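Local coordinates for malonyl CoA-acyl carrier protein transacylase (Bartonella henselae, PDB 3QAT) that probably transfers the malonyl group from malonyl-CoA to acyl carrier protein, supplying malonyl units for fatty acid biosynthesis, at residues A[65-78]-A[99-113]. Sequence-based numbering, arbitrary orientation.
Sequences AQPALMAVSMAVIR and LGEYSALCAAGTFSL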
loop_
_atom_site.group_PDB
_atom_site.type_symbol
_atom_site.label_atom_id
_atom_site.label_comp_id
_atom_site.label_asym_id
_atom_site.label_seq_id
_atom_site.Cartn_x
_atom_site.Cartn_y
_atom_site.Cartn_z
ATOM N N ALA A 65 -4.647 -10.685 1.559
ATOM C CA ALA A 65 -3.759 -9.694 2.148
ATOM C C ALA A 65 -4.305 -8.272 1.997
ATOM O O ALA A 65 -4.113 -7.444 2.871
ATOM C CB ALA A 65 -2.371 -9.790 1.503
ATOM N N GLN A 66 -4.971 -7.981 0.874
ATOM C CA GLN A 66 -5.417 -6.586 0.665
ATOM C C GLN A 66 -6.526 -6.180 1.675
ATOM O O GLN A 66 -6.323 -5.224 2.410
ATOM C CB GLN A 66 -5.847 -6.331 -0.786
ATOM C CG GLN A 66 -4.688 -6.505 -1.773
ATOM C CD GLN A 66 -5.003 -5.909 -3.146
ATOM O OE1 GLN A 66 -5.638 -4.845 -3.249
ATOM N NE2 GLN A 66 -4.538 -6.577 -4.216
ATOM N N PRO A 67 -7.667 -6.913 1.727
ATOM C CA PRO A 67 -8.640 -6.494 2.743
ATOM C C PRO A 67 -8.099 -6.698 4.161
ATOM O O PRO A 67 -8.433 -5.900 5.065
ATOM C CB PRO A 67 -9.884 -7.377 2.471
ATOM C CG PRO A 67 -9.331 -8.590 1.669
ATOM C CD PRO A 67 -8.200 -7.984 0.840
ATOM N N ALA A 68 -7.248 -7.722 4.371
ATOM C CA ALA A 68 -6.709 -7.950 5.747
ATOM C C ALA A 68 -5.832 -6.810 6.258
ATOM O O ALA A 68 -5.972 -6.376 7.400
ATOM C CB ALA A 68 -5.915 -9.253 5.818
ATOM N N LEU A 69 -4.920 -6.331 5.417
ATOM C CA LEU A 69 -4.041 -5.231 5.833
ATOM C C LEU A 69 -4.852 -3.967 6.087
ATOM O O LEU A 69 -4.557 -3.216 7.039
ATOM C CB LEU A 69 -2.938 -4.974 4.789
ATOM C CG LEU A 69 -1.748 -5.955 4.953
ATOM C CD1 LEU A 69 -0.873 -5.959 3.690
ATOM C CD2 LEU A 69 -0.913 -5.565 6.179
ATOM N N MET A 70 -5.863 -3.714 5.242
ATOM C CA MET A 70 -6.717 -2.553 5.454
ATOM C C MET A 70 -7.438 -2.677 6.803
ATOM O O MET A 70 -7.513 -1.704 7.552
ATOM C CB MET A 70 -7.723 -2.404 4.295
ATOM C CG MET A 70 -8.703 -1.206 4.408
ATOM S SD MET A 70 -10.153 -1.614 5.440
ATOM C CE MET A 70 -10.913 -2.930 4.492
ATOM N N ALA A 71 -7.917 -3.883 7.129
ATOM C CA ALA A 71 -8.642 -4.087 8.411
ATOM C C ALA A 71 -7.727 -3.730 9.591
ATOM O O ALA A 71 -8.161 -3.061 10.517
ATOM C CB ALA A 71 -9.111 -5.525 8.543
ATOM N N VAL A 72 -6.473 -4.185 9.560
ATOM C CA VAL A 72 -5.560 -3.869 10.659
ATOM C C VAL A 72 -5.381 -2.353 10.757
ATOM O O VAL A 72 -5.461 -1.790 11.852
ATOM C CB VAL A 72 -4.207 -4.558 10.483
ATOM C CG1 VAL A 72 -3.225 -4.131 11.599
ATOM C CG2 VAL A 72 -4.409 -6.082 10.485
ATOM N N SER A 73 -5.161 -1.684 9.624
ATOM C CA SER A 73 -4.998 -0.232 9.637
ATOM C C SER A 73 -6.235 0.476 10.194
ATOM O O SER A 73 -6.131 1.379 11.041
ATOM C CB SER A 73 -4.676 0.317 8.241
ATOM O OG SER A 73 -3.354 0.009 7.843
ATOM N N MET A 74 -7.399 0.050 9.723
ATOM C CA MET A 74 -8.657 0.699 10.183
ATOM C C MET A 74 -8.970 0.389 11.648
ATOM O O MET A 74 -9.531 1.232 12.344
ATOM C CB MET A 74 -9.829 0.329 9.266
ATOM C CG MET A 74 -9.785 1.099 7.939
ATOM S SD MET A 74 -9.707 2.916 8.121
ATOM C CE MET A 74 -11.160 3.243 9.124
ATOM N N ALA A 75 -8.573 -0.792 12.139
ATOM C CA ALA A 75 -8.716 -1.072 13.586
ATOM C C ALA A 75 -7.888 -0.048 14.389
ATOM O O ALA A 75 -8.382 0.533 15.366
ATOM C CB ALA A 75 -8.252 -2.496 13.920
ATOM N N VAL A 76 -6.646 0.187 13.978
ATOM C CA VAL A 76 -5.827 1.221 14.634
ATOM C C VAL A 76 -6.503 2.602 14.564
ATOM O O VAL A 76 -6.594 3.299 15.599
ATOM C CB VAL A 76 -4.412 1.278 14.051
ATOM C CG1 VAL A 76 -3.639 2.496 14.622
ATOM C CG2 VAL A 76 -3.678 -0.013 14.353
ATOM N N ILE A 77 -6.999 2.993 13.384
ATOM C CA ILE A 77 -7.668 4.297 13.240
ATOM C C ILE A 77 -8.856 4.406 14.202
ATOM O O ILE A 77 -9.037 5.439 14.879
ATOM C CB ILE A 77 -8.123 4.582 11.774
ATOM C CG1 ILE A 77 -6.912 4.748 10.823
ATOM C CG2 ILE A 77 -9.087 5.822 11.710
ATOM C CD1 ILE A 77 -6.035 6.034 11.070
ATOM N N ARG A 78 -9.681 3.356 14.249
ATOM C CA ARG A 78 -10.884 3.440 15.079
ATOM C C ARG A 78 -10.559 3.521 16.556
ATOM O O ARG A 78 -11.237 4.255 17.294
ATOM C CB ARG A 78 -11.837 2.279 14.817
ATOM C CG ARG A 78 -12.387 2.308 13.431
ATOM C CD ARG A 78 -13.595 3.196 13.356
ATOM N NE ARG A 78 -14.191 3.125 12.020
ATOM C CZ ARG A 78 -15.075 2.194 11.633
ATOM N NH1 ARG A 78 -15.450 1.214 12.445
ATOM N NH2 ARG A 78 -15.565 2.238 10.419
ATOM N N LEU A 99 -2.330 -0.950 -2.104
ATOM C CA LEU A 99 -3.588 -1.233 -1.423
ATOM C C LEU A 99 -3.811 -0.195 -0.293
ATOM O O LEU A 99 -4.941 0.128 0.070
ATOM C CB LEU A 99 -3.604 -2.666 -0.869
ATOM C CG LEU A 99 -2.814 -2.920 0.419
ATOM C CD1 LEU A 99 -3.574 -2.637 1.706
ATOM C CD2 LEU A 99 -2.346 -4.391 0.415
ATOM N N GLY A 100 -2.707 0.305 0.270
ATOM C CA GLY A 100 -2.774 1.289 1.352
ATOM C C GLY A 100 -3.475 2.597 0.959
ATOM O O GLY A 100 -3.910 3.326 1.838
ATOM N N GLU A 101 -3.581 2.898 -0.343
ATOM C CA GLU A 101 -4.363 4.084 -0.758
ATOM C C GLU A 101 -5.836 3.930 -0.347
ATOM O O GLU A 101 -6.489 4.916 0.028
ATOM C CB GLU A 101 -4.280 4.311 -2.267
ATOM C CG GLU A 101 -2.872 4.468 -2.799
ATOM C CD GLU A 101 -2.822 5.359 -4.047
ATOM O OE1 GLU A 101 -3.218 4.920 -5.178
ATOM O OE2 GLU A 101 -2.385 6.494 -3.883
ATOM N N TYR A 102 -6.352 2.699 -0.398
ATOM C CA TYR A 102 -7.715 2.422 0.007
ATOM C C TYR A 102 -7.885 2.542 1.500
ATOM O O TYR A 102 -8.860 3.114 1.970
ATOM C CB TYR A 102 -8.202 1.042 -0.497
ATOM C CG TYR A 102 -8.218 0.945 -2.006
ATOM C CD1 TYR A 102 -9.420 1.103 -2.731
ATOM C CD2 TYR A 102 -7.030 0.758 -2.722
ATOM C CE1 TYR A 102 -9.445 1.069 -4.123
ATOM C CE2 TYR A 102 -7.046 0.704 -4.141
ATOM C CZ TYR A 102 -8.261 0.875 -4.817
ATOM O OH TYR A 102 -8.292 0.834 -6.192
ATOM N N SER A 103 -6.908 2.025 2.260
ATOM C CA SER A 103 -6.941 2.224 3.711
ATOM C C SER A 103 -6.940 3.709 4.073
ATOM O O SER A 103 -7.690 4.139 4.937
ATOM C CB SER A 103 -5.727 1.565 4.357
ATOM O OG SER A 103 -5.625 0.216 3.900
ATOM N N ALA A 104 -6.098 4.464 3.385
ATOM C CA ALA A 104 -5.981 5.920 3.592
ATOM C C ALA A 104 -7.314 6.622 3.295
ATOM O O ALA A 104 -7.775 7.473 4.069
ATOM C CB ALA A 104 -4.881 6.443 2.705
ATOM N N LEU A 105 -7.942 6.246 2.188
ATOM C CA LEU A 105 -9.220 6.843 1.814
ATOM C C LEU A 105 -10.334 6.462 2.787
ATOM O O LEU A 105 -11.178 7.283 3.094
ATOM C CB LEU A 105 -9.576 6.519 0.356
ATOM C CG LEU A 105 -8.696 7.212 -0.704
ATOM C CD1 LEU A 105 -8.898 6.617 -2.093
ATOM C CD2 LEU A 105 -8.975 8.753 -0.742
ATOM N N CYS A 106 -10.334 5.226 3.296
ATOM C CA CYS A 106 -11.311 4.865 4.297
ATOM C C CYS A 106 -11.090 5.695 5.585
ATOM O O CYS A 106 -12.045 6.193 6.204
ATOM C CB CYS A 106 -11.229 3.343 4.560
ATOM S SG CYS A 106 -12.520 2.743 5.702
ATOM N N ALA A 107 -9.830 5.860 5.974
ATOM C CA ALA A 107 -9.515 6.615 7.194
ATOM C C ALA A 107 -9.928 8.076 7.031
ATOM O O ALA A 107 -10.310 8.729 8.008
ATOM C CB ALA A 107 -8.034 6.530 7.494
ATOM N N ALA A 108 -9.872 8.562 5.797
ATOM C CA ALA A 108 -10.255 9.953 5.496
ATOM C C ALA A 108 -11.750 10.088 5.138
ATOM O O ALA A 108 -12.218 11.175 4.744
ATOM C CB ALA A 108 -9.339 10.507 4.384
ATOM N N GLY A 109 -12.509 8.999 5.306
ATOM C CA GLY A 109 -13.955 9.018 5.111
ATOM C C GLY A 109 -14.499 8.944 3.694
ATOM O O GLY A 109 -15.701 9.129 3.498
ATOM N N THR A 110 -13.646 8.665 2.710
ATOM C CA THR A 110 -14.081 8.657 1.303
ATOM C C THR A 110 -14.962 7.463 0.982
ATOM O O THR A 110 -15.929 7.596 0.218
ATOM C CB THR A 110 -12.848 8.710 0.360
ATOM O OG1 THR A 110 -12.333 10.049 0.377
ATOM C CG2 THR A 110 -13.165 8.330 -1.120
ATOM N N PHE A 111 -14.586 6.300 1.516
ATOM C CA PHE A 111 -15.392 5.090 1.393
ATOM C C PHE A 111 -15.743 4.549 2.779
ATOM O O PHE A 111 -14.983 4.711 3.747
ATOM C CB PHE A 111 -14.609 3.948 0.726
ATOM C CG PHE A 111 -13.970 4.287 -0.590
ATOM C CD1 PHE A 111 -14.739 4.719 -1.677
ATOM C CD2 PHE A 111 -12.587 4.132 -0.741
ATOM C CE1 PHE A 111 -14.142 4.995 -2.915
ATOM C CE2 PHE A 111 -11.969 4.402 -1.968
ATOM C CZ PHE A 111 -12.756 4.831 -3.061
ATOM N N SER A 112 -16.885 3.871 2.870
ATOM C CA SER A 112 -17.239 3.159 4.101
ATOM C C SER A 112 -16.303 1.969 4.295
ATOM O O SER A 112 -15.689 1.485 3.340
ATOM C CB SER A 112 -18.677 2.634 4.083
ATOM O OG SER A 112 -18.858 1.552 3.143
ATOM N N LEU A 113 -16.259 1.469 5.520
ATOM C CA LEU A 113 -15.456 0.270 5.791
ATOM C C LEU A 113 -15.931 -0.957 5.000
ATOM O O LEU A 113 -15.120 -1.693 4.429
ATOM C CB LEU A 113 -15.452 -0.028 7.293
ATOM C CG LEU A 113 -14.648 -1.292 7.696
ATOM C CD1 LEU A 113 -13.143 -1.190 7.365
ATOM C CD2 LEU A 113 -14.802 -1.539 9.172
HETATM O O HOH W 1 -3.096 -0.367 4.825
#
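Apolar contacts carry most of this interface, and M74 supplies its central knob, seated among S103, C106, A107 and L113. Its chain bends at chi2 (-55°) and again at chi3, which brings SD against helix 100-107, 3.7 Å from C106 SG; the same sulfur also touches A107 through its backbone N and, less closely, its CB. The L113 side chain runs antiparallel alongside M74, its CD1 touching M74 CG and meeting M70 SD at 3.6 Å. I77 CG1 rests on A107 CB at 3.9 Å. At the other end, L99 CD2 lies 3.8 Å from Q66 CA and also reaches L69 CD1, the two leucines crossing at about a right angle.

Polar groups meet indirectly. No direct hydrogen bond joins the segments; one water bonds S103 OG (2.8 Å) and donates to S73 OG, which also bonds I281 O. S103 OG itself packs 3.4 Å from M70 CB, where the backbones come closest. Q66 OE1 is hydrogen-bonded to R123 NH1 and NE2 to T62 OG1, while its CG lies against L99 CD2.

The axes of helices 65-78 and 100-107 approach to 9.2 Å and cross at -36°. G100 belongs to a GxSxG sequence consistent with the nucleophile elbow of acyltransferases. Helix 62-82 thus backs the helix that would follow the elbow, held by shape and dispersion between sulfur and methyl groups, while the water joins two serine hydroxyls that do not bond each other directly.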